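Side-chain contacts in bifunctional protein FolD (Thermus thermophilus, PDB 6V6Y), which probably oxidises 5,10-methylenetetrahydrofolate with NADP+ and then hydrolyses the methenyl product to 10-formyltetrahydrofolate: residues A[33-38]-A[73-78]; A[141-146]-A[172-177]; A[187-190]-A[194-197]. All coordinates share one frame; numbering follows the deposited sequence.

The three contacts follow one another along the chain without overlap. Contact 1 belongs to the N-terminal catalytic domain, where strand 31-37 meets helix 72-84. Contacts 2 and 3 both lie in the NADP-binding domain. In contact 2, helix 137-148 packs against helix 168-177. In contact 3, the loop after strand 181-185 touches helix 192-196 and also holds the 2'-phosphate of the cofactor. The centres of contacts 2 and 3 are about 21 Å apart. Contact 1 is further off, about 30 Å from contact 2 and 39 Å from contact 3, centre to centre. Contacts 1 and 2 are thus buried packing inside separate domains, while contact 3 lies at the 2'-phosphate end of the NADP site.

Contact 1 (A[33-38]-A[73-78]); sequences RVIRLG and EALLER
Ile35 and Leu75 mark the nearest backbone approach between strand 33-37 and helix 73-78, which run antiparallel at 176° with their axes 11.4 Å apart. Leu75 is the central apolar side chain. It reaches from the helix toward Leu37, and the two branched ends meet tip to tip. Leu37 CD1 lies 3.8 Å from Leu75 CD2, and Leu37 CD2 is 4.0 Å from Leu75 CD1. Ile35 slides past Leu75 in the opposite direction. Its CG2 branch, anti to the backbone N, makes the touch, 3.8 Å from Leu75 CD2. Leu70 and Ile101 pack on both Leu37 and Leu75. Cutting Leu75 back to an alanine is likely to leave a gap beside Ile35 and Leu37, since CG and both methyls would be lost.

The other end is charged. Arg78 has CG anti to its own N (chi1 -177°) and bends at chi2, which brings NH2 to 3.7 Å from Arg33 NH1. Arg78 NH2 lies at the edge of the Arg33 guanidinium, near its plane, and the two guanidinium planes are 30° apart. Both arginines form salt bridges to Glu64 OE1, which probably explains how two like charges can sit so close.

Strand 31-37 is the middle strand of a parallel three-stranded sheet. Helix 72-84 links the outer strands 60-66 and 90-93 across it, so the contact lies inside a beta-alpha-beta crossover of the alpha/beta catalytic domain.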
# COMPACT_ATOMS: atom_id res chain seq x y z
N ARG A 33 1.21 -15.89 21.46
CA ARG A 33 0.45 -15.23 22.52
C ARG A 33 -0.69 -14.44 21.90
O ARG A 33 -0.45 -13.58 21.04
CB ARG A 33 1.32 -14.29 23.34
CG ARG A 33 2.24 -14.96 24.27
CD ARG A 33 1.52 -15.86 25.26
NE ARG A 33 2.52 -16.77 25.80
CZ ARG A 33 3.28 -16.48 26.84
NH1 ARG A 33 3.12 -15.31 27.46
NH2 ARG A 33 4.19 -17.36 27.27
N VAL A 34 -1.90 -14.68 22.36
CA VAL A 34 -3.08 -13.97 21.91
C VAL A 34 -3.64 -13.20 23.09
O VAL A 34 -3.95 -13.79 24.13
CB VAL A 34 -4.12 -14.92 21.31
CG1 VAL A 34 -5.33 -14.13 20.85
CG2 VAL A 34 -3.49 -15.70 20.17
N ILE A 35 -3.79 -11.88 22.92
CA ILE A 35 -4.29 -10.98 23.94
C ILE A 35 -5.72 -10.60 23.59
O ILE A 35 -6.00 -10.20 22.46
CB ILE A 35 -3.42 -9.72 24.06
CG1 ILE A 35 -2.00 -10.07 24.53
CG2 ILE A 35 -4.07 -8.71 24.98
CD1 ILE A 35 -1.03 -8.88 24.46
N ARG A 36 -6.62 -10.70 24.57
CA ARG A 36 -8.00 -10.25 24.41
C ARG A 36 -8.40 -9.42 25.62
O ARG A 36 -8.14 -9.81 26.77
CB ARG A 36 -8.96 -11.43 24.24
CG ARG A 36 -10.39 -11.10 24.64
CD ARG A 36 -11.42 -12.13 24.16
NE ARG A 36 -11.23 -13.45 24.77
CZ ARG A 36 -11.78 -13.86 25.92
NH1 ARG A 36 -12.54 -13.06 26.65
NH2 ARG A 36 -11.55 -15.10 26.35
N LEU A 37 -9.01 -8.26 25.36
CA LEU A 37 -9.60 -7.43 26.40
C LEU A 37 -11.12 -7.61 26.35
O LEU A 37 -11.71 -7.58 25.27
CB LEU A 37 -9.22 -5.96 26.22
CG LEU A 37 -7.93 -5.53 26.94
CD1 LEU A 37 -6.69 -6.16 26.29
CD2 LEU A 37 -7.77 -4.01 27.01
N GLY A 38 -11.74 -7.83 27.51
CA GLY A 38 -13.19 -7.91 27.57
C GLY A 38 -13.73 -9.24 27.09
O GLY A 38 -12.99 -10.20 26.87
N GLU A 73 -1.98 1.84 29.05
CA GLU A 73 -0.60 1.81 29.55
C GLU A 73 -0.21 0.42 30.01
O GLU A 73 0.93 -0.01 29.82
CB GLU A 73 -0.43 2.83 30.68
CG GLU A 73 -0.93 4.28 30.40
CD GLU A 73 -2.44 4.42 30.08
OE1 GLU A 73 -3.23 3.46 30.30
OE2 GLU A 73 -2.85 5.50 29.59
N ALA A 74 -1.15 -0.31 30.64
CA ALA A 74 -0.88 -1.69 31.03
C ALA A 74 -0.76 -2.60 29.80
O ALA A 74 0.14 -3.45 29.75
CB ALA A 74 -1.97 -2.19 31.98
N LEU A 75 -1.64 -2.44 28.81
CA LEU A 75 -1.52 -3.21 27.56
C LEU A 75 -0.15 -3.01 26.92
O LEU A 75 0.50 -3.99 26.52
CB LEU A 75 -2.60 -2.80 26.57
CG LEU A 75 -3.64 -3.82 26.10
CD1 LEU A 75 -4.40 -3.25 24.91
CD2 LEU A 75 -3.02 -5.18 25.75
N LEU A 76 0.29 -1.76 26.81
CA LEU A 76 1.58 -1.49 26.18
C LEU A 76 2.73 -2.07 27.00
O LEU A 76 3.71 -2.56 26.43
CB LEU A 76 1.78 0.02 26.00
CG LEU A 76 0.85 0.71 25.01
CD1 LEU A 76 0.96 2.23 25.12
CD2 LEU A 76 1.15 0.24 23.60
N GLU A 77 2.63 -2.02 28.33
CA GLU A 77 3.63 -2.67 29.17
C GLU A 77 3.67 -4.17 28.90
O GLU A 77 4.75 -4.76 28.72
CB GLU A 77 3.34 -2.38 30.64
CG GLU A 77 4.54 -2.53 31.57
CD GLU A 77 4.15 -2.41 33.04
OE1 GLU A 77 4.66 -3.22 33.86
OE2 GLU A 77 3.34 -1.51 33.38
N ARG A 78 2.50 -4.81 28.85
CA ARG A 78 2.47 -6.25 28.62
C ARG A 78 3.10 -6.61 27.28
O ARG A 78 3.93 -7.52 27.20
CB ARG A 78 1.04 -6.78 28.68
CG ARG A 78 0.98 -8.30 28.51
CD ARG A 78 1.99 -9.01 29.43
NE ARG A 78 1.88 -10.47 29.39
CZ ARG A 78 2.77 -11.29 29.94
NH1 ARG A 78 3.83 -10.79 30.57
NH2 ARG A 78 2.62 -12.61 29.87

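Contact 2 (A[141-146]-A[172-177]); sequences GVVRLL and AGLLLR
Val143 on helix 137-148 meets Leu174 and Leu175 on helix 168-177, and the apolar contact is small and buried. The two segments bury 144 Å² between them, both sides summed. One methyl of Val143 does the touching. Its CG2 lies 3.9 Å from Leu174 CB, and the two side chains cross obliquely. The touch thus uses the root of the Leu174 side chain rather than its end. The same Val143 CG2 is 4.2 Å from Leu175 CD2. Val143 CG1 is anti to the backbone N (chi1 174°), which leaves CG2 as the branch that faces the other helix. Leu175 leaves its helix to one side, and its CD2 end bends back to Val143. Leu146 CD1, one turn on from Val143, stays 4.7 Å from Leu175 CD2, beyond contact distance. The CA atoms of Val143 and Leu175 are 7.1 Å apart.

This is helix-to-helix packing on one face of the parallel sheet of a Rossmann-type NADP-binding domain. Helix 168-177 joins strands 157-161 and 181-185 in a beta-alpha-beta unit. Ala172 and Leu175 pack down on strand 181-185. Val142 and Leu146 pack on strand 222-225. Leu176 packs on Leu184 of the second subunit, so helix 168-177 also contributes to the dimer interface.

The two segments share no hydrogen bond with each other. Backbone hydrogen bonding keeps each segment helical. Leu145 N bonds to Gly141 O at 2.9 Å. Leu146 N bonds to Val142 O at 3.0 Å, and Leu176 N bonds to Ala172 O at 3.1 Å. The bond from Arg177 N to Gly173 O is weak, at 3.4 Å.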
# COMPACT_ATOMS: atom_id res chain seq x y z
N GLY A 141 -4.57 -15.56 2.88
CA GLY A 141 -5.41 -16.73 2.72
C GLY A 141 -6.20 -16.67 1.42
O GLY A 141 -6.43 -17.70 0.78
N VAL A 142 -6.61 -15.47 1.02
CA VAL A 142 -7.34 -15.33 -0.23
C VAL A 142 -6.44 -15.63 -1.42
O VAL A 142 -6.79 -16.40 -2.31
CB VAL A 142 -7.96 -13.92 -0.31
CG1 VAL A 142 -8.40 -13.60 -1.71
CG2 VAL A 142 -9.10 -13.83 0.72
N VAL A 143 -5.23 -15.06 -1.43
CA VAL A 143 -4.29 -15.35 -2.51
C VAL A 143 -3.98 -16.84 -2.56
O VAL A 143 -4.10 -17.49 -3.61
CB VAL A 143 -3.00 -14.51 -2.35
CG1 VAL A 143 -1.98 -14.91 -3.39
CG2 VAL A 143 -3.31 -13.01 -2.49
N ARG A 144 -3.62 -17.43 -1.41
CA ARG A 144 -3.28 -18.85 -1.39
C ARG A 144 -4.45 -19.71 -1.84
O ARG A 144 -4.27 -20.66 -2.62
CB ARG A 144 -2.82 -19.26 0.01
CG ARG A 144 -2.70 -20.77 0.20
CD ARG A 144 -1.27 -21.25 0.05
NE ARG A 144 -1.21 -22.71 -0.00
CZ ARG A 144 -0.19 -23.43 0.47
NH1 ARG A 144 0.85 -22.83 1.04
NH2 ARG A 144 -0.23 -24.76 0.38
N LEU A 145 -5.66 -19.38 -1.39
CA LEU A 145 -6.83 -20.14 -1.81
C LEU A 145 -6.98 -20.12 -3.33
O LEU A 145 -7.20 -21.18 -3.95
CB LEU A 145 -8.09 -19.60 -1.13
CG LEU A 145 -9.40 -20.34 -1.44
CD1 LEU A 145 -10.29 -20.33 -0.23
CD2 LEU A 145 -10.13 -19.71 -2.64
N LEU A 146 -6.85 -18.94 -3.96
CA LEU A 146 -7.01 -18.86 -5.41
C LEU A 146 -5.93 -19.67 -6.12
O LEU A 146 -6.21 -20.38 -7.10
CB LEU A 146 -6.97 -17.41 -5.88
CG LEU A 146 -8.14 -16.52 -5.44
CD1 LEU A 146 -7.76 -15.02 -5.48
CD2 LEU A 146 -9.37 -16.78 -6.29
N ALA A 172 -5.07 -5.97 -2.07
CA ALA A 172 -4.69 -5.32 -3.32
C ALA A 172 -3.18 -5.37 -3.52
O ALA A 172 -2.70 -5.68 -4.62
CB ALA A 172 -5.19 -3.87 -3.34
N GLY A 173 -2.41 -5.10 -2.45
CA GLY A 173 -0.96 -5.18 -2.56
C GLY A 173 -0.46 -6.57 -2.91
O GLY A 173 0.45 -6.72 -3.73
N LEU A 174 -1.03 -7.60 -2.28
CA LEU A 174 -0.59 -8.96 -2.58
C LEU A 174 -0.98 -9.38 -3.99
O LEU A 174 -0.19 -10.04 -4.68
CB LEU A 174 -1.16 -9.95 -1.55
CG LEU A 174 -0.62 -9.75 -0.14
CD1 LEU A 174 -1.21 -10.81 0.80
CD2 LEU A 174 0.92 -9.78 -0.10
N LEU A 175 -2.17 -8.98 -4.46
CA LEU A 175 -2.56 -9.33 -5.83
C LEU A 175 -1.65 -8.68 -6.87
O LEU A 175 -1.39 -9.28 -7.92
CB LEU A 175 -4.00 -8.93 -6.08
CG LEU A 175 -4.99 -9.77 -5.27
CD1 LEU A 175 -6.35 -9.07 -5.25
CD2 LEU A 175 -5.08 -11.18 -5.86
N LEU A 176 -1.15 -7.46 -6.61
CA LEU A 176 -0.23 -6.85 -7.56
C LEU A 176 1.05 -7.66 -7.69
O LEU A 176 1.64 -7.71 -8.78
CB LEU A 176 0.14 -5.43 -7.14
CG LEU A 176 -0.91 -4.37 -7.39
CD1 LEU A 176 -0.53 -3.18 -6.53
CD2 LEU A 176 -1.02 -4.01 -8.89
N ARG A 177 1.50 -8.27 -6.60
CA ARG A 177 2.67 -9.12 -6.66
C ARG A 177 2.45 -10.36 -7.52
O ARG A 177 3.42 -10.95 -8.00
CB ARG A 177 3.10 -9.55 -5.27
CG ARG A 177 3.63 -8.45 -4.41
CD ARG A 177 4.16 -9.13 -3.18
NE ARG A 177 4.71 -8.19 -2.25
CZ ARG A 177 5.63 -8.51 -1.34
NH1 ARG A 177 6.08 -9.75 -1.27
NH2 ARG A 177 6.11 -7.58 -0.52

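Contact 3 (A[187-190]-A[194-197]); sequences SKTQ and EVTR. With NAP (NADP nicotinamide-adenine-dinucleotide phosphate), chain B.
Thr189 and Val195 lie across each other at a slant and meet methyl to methyl, Thr189 CG2 to Val195 CG2 at 3.8 Å. Thr189 OG1 lies beside the backbone N, which leaves CG2 anti to it and turned to the helix. The threonine thus presents its methyl to helix 192-196 and its hydroxyl to other partners. OG1 accepts a bond from His186 N and is hydrogen-bonded to Thr181 OG1 of the second subunit. The backbone O of Gln190 adds a looser contact, 4.2 Å from Val195 CG2. The loop touches the helix that follows it chiefly through Thr189.

At the start of the same loop, Ser187 turns to the cofactor. Its OG sits between the backbone N and the carbonyl carbon (chi1 79°) and donates to NAP O3X at 2.7 Å. The backbone N of Ser187 divides its hydrogen between two acceptors, 3.1 Å to NAP O2B and 3.1 Å to NAP O2X. The angles at the hydrogen, 148° and 141°, are both well short of straight. Ser187 therefore grips the 2'-phosphate group through the ester oxygen O2B and two terminal oxygens, O2X and O3X. Arg163 and Thr261 also bond to the cofactor.

The loop follows strand 181-185 of the Rossmann fold. Bonds to the phosphate that NADP carries and NAD lacks are consistent with NADP as the coenzyme.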
# COMPACT_ATOMS: atom_id res chain seq x y z
N SER A 187 -17.24 2.02 -0.41
CA SER A 187 -18.60 2.54 -0.26
C SER A 187 -18.85 3.82 -1.06
O SER A 187 -20.01 4.19 -1.25
CB SER A 187 -18.90 2.77 1.21
OG SER A 187 -18.31 3.98 1.65
N LYS A 188 -17.81 4.49 -1.56
CA LYS A 188 -18.00 5.71 -2.34
C LYS A 188 -17.82 5.48 -3.83
O LYS A 188 -17.86 6.45 -4.61
CB LYS A 188 -17.03 6.81 -1.87
CG LYS A 188 -17.18 7.22 -0.41
CD LYS A 188 -18.58 7.78 -0.19
CE LYS A 188 -18.60 8.72 1.00
NZ LYS A 188 -18.31 7.98 2.26
N THR A 189 -17.58 4.24 -4.24
CA THR A 189 -17.62 3.92 -5.66
C THR A 189 -19.02 4.18 -6.20
O THR A 189 -20.02 3.84 -5.55
CB THR A 189 -17.23 2.46 -5.88
OG1 THR A 189 -15.94 2.22 -5.29
CG2 THR A 189 -17.21 2.12 -7.36
N GLN A 190 -19.12 4.80 -7.37
CA GLN A 190 -20.42 5.00 -7.99
C GLN A 190 -20.68 3.90 -9.01
O GLN A 190 -19.75 3.43 -9.68
CB GLN A 190 -20.56 6.39 -8.63
CG GLN A 190 -19.29 6.99 -9.11
CD GLN A 190 -19.35 8.52 -9.20
OE1 GLN A 190 -19.97 9.18 -8.34
NE2 GLN A 190 -18.71 9.09 -10.24
N GLU A 194 -21.62 -2.04 -11.87
CA GLU A 194 -20.91 -1.97 -13.14
C GLU A 194 -19.42 -2.21 -12.94
O GLU A 194 -18.76 -2.84 -13.78
CB GLU A 194 -21.18 -0.61 -13.81
CG GLU A 194 -20.97 -0.60 -15.30
CD GLU A 194 -19.54 -0.22 -15.68
OE1 GLU A 194 -18.81 -1.09 -16.23
OE2 GLU A 194 -19.16 0.94 -15.44
N VAL A 195 -18.86 -1.72 -11.83
CA VAL A 195 -17.45 -1.97 -11.55
C VAL A 195 -17.23 -3.46 -11.32
O VAL A 195 -16.31 -4.07 -11.89
CB VAL A 195 -16.96 -1.14 -10.35
CG1 VAL A 195 -15.54 -1.54 -9.98
CG2 VAL A 195 -17.04 0.34 -10.68
N THR A 196 -18.08 -4.08 -10.49
CA THR A 196 -17.84 -5.49 -10.19
C THR A 196 -18.06 -6.38 -11.41
O THR A 196 -17.35 -7.39 -11.56
CB THR A 196 -18.71 -5.95 -9.02
OG1 THR A 196 -20.10 -5.82 -9.32
CG2 THR A 196 -18.36 -5.13 -7.78
N ARG A 197 -18.93 -5.97 -12.35
CA ARG A 197 -19.20 -6.78 -13.54
C ARG A 197 -17.96 -7.01 -14.40
O ARG A 197 -17.95 -7.94 -15.22
CB ARG A 197 -20.30 -6.13 -14.38
CG ARG A 197 -21.71 -6.68 -14.13
CD ARG A 197 -22.74 -6.18 -15.17
NE ARG A 197 -22.92 -4.73 -15.15
CZ ARG A 197 -23.80 -4.08 -14.39
NH1 ARG A 197 -24.59 -4.75 -13.56
NH2 ARG A 197 -23.88 -2.75 -14.44
PA NAP B . -14.46 -2.63 7.29
O1A NAP B . -15.27 -2.86 8.51
O2A NAP B . -13.36 -1.68 7.54
O5B NAP B . -15.41 -2.11 6.09
C5B NAP B . -15.44 -2.82 4.88
C4B NAP B . -15.41 -1.87 3.69
O4B NAP B . -16.47 -2.18 2.80
C3B NAP B . -15.57 -0.41 4.08
O3B NAP B . -14.31 0.21 4.05
C2B NAP B . -16.52 0.19 3.05
O2B NAP B . -15.90 1.13 2.21
C1B NAP B . -16.99 -1.00 2.22
N9A NAP B . -18.47 -1.05 2.17
C8A NAP B . -19.31 -1.24 3.23
N7A NAP B . -20.58 -1.21 2.78
C5A NAP B . -20.57 -1.02 1.44
C6A NAP B . -21.58 -0.91 0.50
N6A NAP B . -22.85 -1.01 0.87
N1A NAP B . -21.26 -0.70 -0.83
C2A NAP B . -19.93 -0.60 -1.20
N3A NAP B . -18.93 -0.71 -0.26
C4A NAP B . -19.24 -0.91 1.05
O3 NAP B . -13.91 -4.03 6.72
PN NAP B . -13.48 -5.39 7.46
O1N NAP B . -12.88 -5.05 8.77
O2N NAP B . -12.72 -6.23 6.49
O5D NAP B . -14.91 -6.08 7.72
C5D NAP B . -15.72 -6.45 6.62
C4D NAP B . -16.32 -7.83 6.84
O4D NAP B . -15.35 -8.84 6.64
C3D NAP B . -16.84 -7.97 8.27
O3D NAP B . -18.20 -8.34 8.25
C2D NAP B . -16.02 -9.09 8.88
O2D NAP B . -16.85 -9.96 9.60
C1D NAP B . -15.43 -9.80 7.68
N1N NAP B . -14.10 -10.35 8.00
C2N NAP B . -13.89 -11.69 7.90
C3N NAP B . -12.65 -12.24 8.20
C7N NAP B . -12.40 -13.70 7.97
O7N NAP B . -11.18 -14.26 8.39
N7N NAP B . -13.35 -14.42 7.38
C4N NAP B . -11.61 -11.41 8.61
C5N NAP B . -11.83 -10.04 8.71
C6N NAP B . -13.09 -9.52 8.41
P2B NAP B . -15.52 2.61 2.74
O1X NAP B . -14.25 2.55 3.55
O2X NAP B . -15.31 3.51 1.54
O3X NAP B . -16.64 3.15 3.60